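Local coordinates for uncharacterized protein (Bacteroides uniformis, PDB 4JPQ) that is of unknown function but, as a member of carbohydrate-binding family 9, probably binds carbohydrate through a beta-rich domain, at residues Asp100-Phe105 / Met207-Ala212; Leu113-Gly118 / Pro125-Glu130. One frame throughout, in Å; residues are numbered along the deposited sequence.

Interaction 1: residues Asp100-Phe105 / Met207-Ala212; sequences DRYYNF and MFHCPA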
loop_
_atom_site.group_PDB
_atom_site.type_symbol
_atom_site.label_atom_id
_atom_site.label_comp_id
_atom_site.label_asym_id
_atom_site.label_seq_id
_atom_site.Cartn_x
_atom_site.Cartn_y
_atom_site.Cartn_z
ATOM N N ASP A 100 -12.000 -4.817 14.814
ATOM C CA ASP A 100 -12.278 -5.428 13.499
ATOM C C ASP A 100 -12.254 -4.484 12.307
ATOM O O ASP A 100 -12.201 -4.956 11.170
ATOM C CB ASP A 100 -13.587 -6.219 13.537
ATOM C CG ASP A 100 -13.520 -7.414 14.484
ATOM O OD1 ASP A 100 -12.412 -7.801 14.931
ATOM O OD2 ASP A 100 -14.590 -7.984 14.769
ATOM N N ARG A 101 -12.292 -3.174 12.549
ATOM C CA ARG A 101 -12.220 -2.211 11.463
ATOM C C ARG A 101 -10.803 -2.164 10.883
ATOM O O ARG A 101 -9.807 -2.258 11.620
ATOM C CB ARG A 101 -12.606 -0.809 11.919
ATOM C CG ARG A 101 -14.067 -0.622 12.283
ATOM C CD ARG A 101 -14.286 0.899 12.449
ATOM N NE ARG A 101 -15.417 1.335 13.286
ATOM C CZ ARG A 101 -16.634 1.717 12.863
ATOM N NH1 ARG A 101 -16.994 1.709 11.566
ATOM N NH2 ARG A 101 -17.537 2.104 13.775
ATOM N N TYR A 102 -10.728 -2.052 9.559
ATOM C CA TYR A 102 -9.446 -1.939 8.834
ATOM C C TYR A 102 -9.618 -0.979 7.666
ATOM O O TYR A 102 -10.756 -0.623 7.303
ATOM C CB TYR A 102 -8.930 -3.304 8.324
ATOM C CG TYR A 102 -9.702 -3.867 7.164
ATOM C CD1 TYR A 102 -10.917 -4.546 7.359
ATOM C CD2 TYR A 102 -9.241 -3.704 5.855
ATOM C CE1 TYR A 102 -11.646 -5.050 6.277
ATOM C CE2 TYR A 102 -9.968 -4.189 4.766
ATOM C CZ TYR A 102 -11.156 -4.865 4.978
ATOM O OH TYR A 102 -11.847 -5.342 3.902
ATOM N N TYR A 103 -8.478 -0.605 7.090
ATOM C CA TYR A 103 -8.400 0.302 5.962
ATOM C C TYR A 103 -7.608 -0.324 4.828
ATOM O O TYR A 103 -6.724 -1.138 5.072
ATOM C CB TYR A 103 -7.675 1.570 6.379
ATOM C CG TYR A 103 -8.372 2.360 7.447
ATOM C CD1 TYR A 103 -8.168 2.081 8.802
ATOM C CD2 TYR A 103 -9.226 3.417 7.111
ATOM C CE1 TYR A 103 -8.798 2.835 9.793
ATOM C CE2 TYR A 103 -9.857 4.175 8.090
ATOM C CZ TYR A 103 -9.643 3.885 9.428
ATOM O OH TYR A 103 -10.261 4.626 10.405
ATOM N N ASN A 104 -7.934 0.057 3.599
ATOM C CA ASN A 104 -7.184 -0.378 2.417
ATOM C C ASN A 104 -6.829 0.851 1.581
ATOM O O ASN A 104 -7.713 1.623 1.202
ATOM C CB ASN A 104 -7.929 -1.427 1.574
ATOM C CG ASN A 104 -9.309 -0.982 1.148
ATOM O OD1 ASN A 104 -10.095 -0.585 1.980
ATOM N ND2 ASN A 104 -9.603 -1.036 -0.148
ATOM N N PHE A 105 -5.529 1.032 1.349
ATOM C CA PHE A 105 -4.988 2.121 0.559
ATOM C C PHE A 105 -4.474 1.471 -0.711
ATOM O O PHE A 105 -3.467 0.773 -0.664
ATOM C CB PHE A 105 -3.839 2.811 1.302
ATOM C CG PHE A 105 -4.252 3.462 2.582
ATOM C CD1 PHE A 105 -4.337 2.719 3.751
ATOM C CD2 PHE A 105 -4.523 4.822 2.632
ATOM C CE1 PHE A 105 -4.701 3.320 4.942
ATOM C CE2 PHE A 105 -4.895 5.427 3.826
ATOM C CZ PHE A 105 -4.982 4.679 4.978
HETATM N N MSE A 207 -8.074 -13.240 -2.727
HETATM C CA MSE A 207 -8.886 -12.406 -1.851
HETATM C C MSE A 207 -7.939 -11.662 -0.939
HETATM O O MSE A 207 -7.150 -12.284 -0.245
HETATM C CB MSE A 207 -9.778 -13.387 -1.110
HETATM C CG MSE A 207 -10.827 -14.005 -2.033
HETATM SE SE MSE A 207 -12.289 -14.725 -0.982
HETATM C CE MSE A 207 -11.908 -16.650 -1.164
ATOM N N PHE A 208 -7.992 -10.333 -0.957
ATOM C CA PHE A 208 -7.108 -9.496 -0.140
ATOM C C PHE A 208 -7.745 -8.900 1.112
ATOM O O PHE A 208 -7.008 -8.502 2.011
ATOM C CB PHE A 208 -6.523 -8.323 -0.966
ATOM C CG PHE A 208 -5.521 -8.704 -2.048
ATOM C CD1 PHE A 208 -4.666 -9.820 -1.954
ATOM C CD2 PHE A 208 -5.351 -7.842 -3.127
ATOM C CE1 PHE A 208 -3.742 -10.096 -2.954
ATOM C CE2 PHE A 208 -4.419 -8.110 -4.117
ATOM C CZ PHE A 208 -3.613 -9.240 -4.030
ATOM N N HIS A 209 -9.076 -8.823 1.183
ATOM C CA HIS A 209 -9.783 -8.237 2.346
ATOM C C HIS A 209 -9.934 -9.249 3.509
ATOM O O HIS A 209 -11.044 -9.523 3.975
ATOM C CB HIS A 209 -11.131 -7.669 1.884
ATOM C CG HIS A 209 -11.005 -6.532 0.920
ATOM N ND1 HIS A 209 -11.153 -5.215 1.296
ATOM C CD2 HIS A 209 -10.721 -6.516 -0.404
ATOM C CE1 HIS A 209 -10.978 -4.437 0.241
ATOM N NE2 HIS A 209 -10.712 -5.201 -0.803
ATOM N N CYS A 210 -8.795 -9.725 4.027
ATOM C CA CYS A 210 -8.728 -10.810 5.024
ATOM C C CYS A 210 -7.821 -10.477 6.217
ATOM O O CYS A 210 -6.659 -10.889 6.253
ATOM C CB CYS A 210 -8.262 -12.083 4.323
ATOM S SG CYS A 210 -6.813 -11.803 3.294
ATOM N N PRO A 211 -8.363 -9.736 7.207
ATOM C CA PRO A 211 -7.648 -9.384 8.436
ATOM C C PRO A 211 -7.005 -10.536 9.217
ATOM O O PRO A 211 -6.015 -10.306 9.905
ATOM C CB PRO A 211 -8.729 -8.718 9.292
ATOM C CG PRO A 211 -9.640 -8.108 8.306
ATOM C CD PRO A 211 -9.687 -9.079 7.165
ATOM N N ALA A 212 -7.579 -11.738 9.140
ATOM C CA ALA A 212 -6.995 -12.929 9.779
ATOM C C ALA A 212 -5.566 -13.213 9.286
ATOM O O ALA A 212 -4.744 -13.670 10.070
ATOM C CB ALA A 212 -7.876 -14.149 9.548
#
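Tyr-102 and His-209 meet at what is probably a pocket of the carbohydrate-binding family 9 domain, marked by a CXS molecule, itself probably from the crystallisation liquor, that lies close to the imidazole and accepts a hydrogen bond from the backbone N of Phe-208. Tyr-102 OH and His-209 ND1 are 2.7 Å apart and share a hydrogen bond, and each atom sits at the edge of the other ring, near its plane. The rings themselves meet rim to rim, with centroids 6.0 Å apart and planes at 63°, so neither covers the other. Tyr-102 CG is tucked between the backbone N and the carbonyl carbon (chi1 72°), which swings the phenol off strand 102-108 and across to the loop. In this beta-rich fold the contact ties that strand to the long connection between strands 195-197 and 215-219, residues far apart in the chain. His-209 is the centre of an inverse gamma turn, and its imidazole also makes an edge-to-face contact with Phe-93 of strand 89-95. Two residues on, Pro-211 brings CG to 3.9 Å from Tyr-102 CD1, an apolar touch at the ring carbon next to the one that carries the side chain. A phenylalanine in place of Tyr-102 would probably keep that proline contact but leave His-209 ND1 without its hydroxyl mate and the imidazole less firmly set in rotation. Further along the strand, the amide of Asn-104 comes up obliquely to the ring carbon beside ND1: its ND2 lies 3.7 Å from His-209 CE1, a van der Waals contact with amide and ring planes 69° apart. The polar atoms of this amide are engaged by other residues, OD1 by Arg-124 and ND2 by Gln-116 and Glu-106; Arg-124 also makes a cation-pi contact with Tyr-102.

Interaction 2: residues Leu113-Gly118 / Pro125-Glu130; sequences LLIQGG and PTASQE. With SO4 (sulfate ion), chain E.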
loop_
_atom_site.group_PDB
_atom_site.type_symbol
_atom_site.label_atom_id
_atom_site.label_comp_id
_atom_site.label_asym_id
_atom_site.label_seq_id
_atom_site.Cartn_x
_atom_site.Cartn_y
_atom_site.Cartn_z
ATOM N N LEU A 113 -5.490 7.243 -6.160
ATOM C CA LEU A 113 -5.646 6.491 -4.905
ATOM C C LEU A 113 -7.091 6.183 -4.540
ATOM O O LEU A 113 -7.986 7.003 -4.746
ATOM C CB LEU A 113 -5.052 7.317 -3.769
ATOM C CG LEU A 113 -5.155 6.898 -2.293
ATOM C CD1 LEU A 113 -4.311 5.672 -2.000
ATOM C CD2 LEU A 113 -4.734 8.061 -1.403
ATOM N N LEU A 114 -7.271 5.006 -3.950
ATOM C CA LEU A 114 -8.539 4.528 -3.403
ATOM C C LEU A 114 -8.299 4.209 -1.927
ATOM O O LEU A 114 -7.282 3.567 -1.586
ATOM C CB LEU A 114 -8.986 3.249 -4.102
ATOM C CG LEU A 114 -10.120 2.417 -3.471
ATOM C CD1 LEU A 114 -11.448 3.117 -3.634
ATOM C CD2 LEU A 114 -10.182 1.031 -4.080
ATOM N N ILE A 115 -9.226 4.655 -1.075
ATOM C CA ILE A 115 -9.208 4.334 0.351
ATOM C C ILE A 115 -10.613 3.941 0.778
ATOM O O ILE A 115 -11.563 4.644 0.453
ATOM C CB ILE A 115 -8.802 5.504 1.279
ATOM C CG1 ILE A 115 -7.528 6.202 0.825
ATOM C CG2 ILE A 115 -8.597 4.991 2.712
ATOM C CD1 ILE A 115 -7.205 7.456 1.628
ATOM N N GLN A 116 -10.737 2.823 1.486
ATOM C CA GLN A 116 -11.991 2.473 2.145
ATOM C C GLN A 116 -11.672 2.170 3.601
ATOM O O GLN A 116 -10.499 1.958 3.965
ATOM C CB GLN A 116 -12.677 1.277 1.531
ATOM C CG GLN A 116 -13.099 1.374 0.083
ATOM C CD GLN A 116 -13.239 -0.018 -0.511
ATOM O OE1 GLN A 116 -12.258 -0.625 -0.977
ATOM N NE2 GLN A 116 -14.440 -0.548 -0.459
ATOM N N GLY A 117 -12.716 2.172 4.422
ATOM C CA GLY A 117 -12.611 1.897 5.862
ATOM C C GLY A 117 -13.816 1.130 6.373
ATOM O O GLY A 117 -14.923 1.306 5.865
ATOM N N GLY A 118 -13.599 0.261 7.358
ATOM C CA GLY A 118 -14.692 -0.524 7.975
ATOM C C GLY A 118 -14.343 -1.972 8.220
ATOM O O GLY A 118 -13.232 -2.418 7.907
ATOM N N PRO A 125 -17.286 2.086 3.537
ATOM C CA PRO A 125 -17.318 3.266 2.681
ATOM C C PRO A 125 -15.964 3.762 2.195
ATOM O O PRO A 125 -14.925 3.505 2.795
ATOM C CB PRO A 125 -18.006 4.329 3.551
ATOM C CG PRO A 125 -17.790 3.873 4.931
ATOM C CD PRO A 125 -17.913 2.390 4.836
ATOM N N THR A 126 -16.037 4.462 1.077
ATOM C CA THR A 126 -14.903 5.051 0.422
ATOM C C THR A 126 -14.603 6.370 1.172
ATOM O O THR A 126 -15.501 6.973 1.754
ATOM C CB THR A 126 -15.227 5.216 -1.090
ATOM O OG1 THR A 126 -14.035 5.071 -1.844
ATOM C CG2 THR A 126 -15.977 6.546 -1.439
ATOM N N ALA A 127 -13.355 6.809 1.162
ATOM C CA ALA A 127 -12.959 8.047 1.857
ATOM C C ALA A 127 -13.400 9.327 1.136
ATOM O O ALA A 127 -13.600 9.332 -0.084
ATOM C CB ALA A 127 -11.455 8.071 2.061
ATOM N N SER A 128 -13.511 10.411 1.899
ATOM C CA SER A 128 -13.863 11.716 1.346
ATOM C C SER A 128 -12.654 12.386 0.667
ATOM O O SER A 128 -11.505 11.983 0.872
ATOM C CB SER A 128 -14.396 12.643 2.445
ATOM O OG SER A 128 -13.406 12.904 3.429
ATOM N N GLN A 129 -12.937 13.421 -0.128
ATOM C CA GLN A 129 -11.918 14.237 -0.822
ATOM C C GLN A 129 -10.910 14.813 0.167
ATOM O O GLN A 129 -9.705 14.772 -0.100
ATOM C CB GLN A 129 -12.558 15.405 -1.627
ATOM C CG GLN A 129 -13.343 15.020 -2.884
ATOM C CD GLN A 129 -12.518 14.238 -3.909
ATOM O OE1 GLN A 129 -11.288 14.356 -3.974
ATOM N NE2 GLN A 129 -13.192 13.431 -4.713
ATOM N N GLU A 130 -11.420 15.325 1.296
ATOM C CA GLU A 130 -10.602 15.873 2.395
ATOM C C GLU A 130 -9.563 14.826 2.863
ATOM O O GLU A 130 -8.367 15.131 2.966
ATOM C CB GLU A 130 -11.525 16.310 3.558
ATOM C CG GLU A 130 -10.870 17.015 4.748
ATOM C CD GLU A 130 -10.359 18.425 4.459
ATOM O OE1 GLU A 130 -10.922 19.136 3.591
ATOM O OE2 GLU A 130 -9.391 18.840 5.138
HETATM S S SO4 E . -16.948 13.696 -0.524
HETATM O O1 SO4 E . -17.314 13.040 -1.806
HETATM O O2 SO4 E . -17.513 15.071 -0.465
HETATM O O3 SO4 E . -17.414 12.834 0.608
HETATM O O4 SO4 E . -15.486 13.877 -0.468
#
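Ile-115 O accepts a hydrogen bond from Ala-127 N at 2.9 Å, the donor tilted 32° from the carbonyl plane, and a weak second one from Thr-126 OG1. Two residues further along the strand, Gly-117 N reaches Pro-125 O at 3.1 Å, this time nearly along the C=O axis. Together the two backbone bonds bracket a single beta bridge between Gln-116 and Thr-126. CA-H...O contacts fill in between them: Thr-126 CA lies 3.4 Å from Ile-115 O, and Gln-116 CA 3.2 Å from Pro-125 O.

Side-chain packing is slight. Ala-127 CB abuts Ile-115 CB at 3.8 Å, while Leu-114, its CG anti to the backbone N (chi1 166°), is turned so that the CD1 branch lies against Thr-126 OG1. At the other end, Pro-125 CD rests 3.3 Å from Gly-117 O.

Next come the residues that position this bridge. The Gln-116 side chain is anchored through OE1 to Asn-104 on strand 102-108, and Asn-81 holds both partners, through its OD1 to Ile-115 N and its ND2 to Ala-127 O. Beyond the bridge, Ser-128 is the N-cap of helix 129-134, its OG weakly bonded to Val-131 N. A sulfate, probably from the crystallisation liquor, takes a hydrogen bond from Gln-129 N at its O4 (2.6 Å).

The grip is thus mostly backbone to backbone, with side chains adding the weak Thr-126 bond and a few apolar touches, whereas the first turn of the helix presents an N-H that would probably suit an anion.

How the interactions relate
Both contacts are partly buried and use neighbouring strands: interaction 1 starts from strand 102-108 and interaction 2 from strand 113-118, its antiparallel partner. Interaction 2 closes a short loop, nested within the much longer one closed by interaction 1. The two touch directly: backbone pairing, probably including a hydrogen bond between Tyr-102 O and Gly-118 N, joins the strands, and Phe-105 packs on Ile-115. Their chemistry differs. Across 100-105/207-212, buried strand residues meet exposed or partly exposed loop residues entirely through side chains. Across 113-118/125-130, main-chain bonds extend strand pairing outward to a largely exposed segment, though its Ala-127 is buried, leading into a helix.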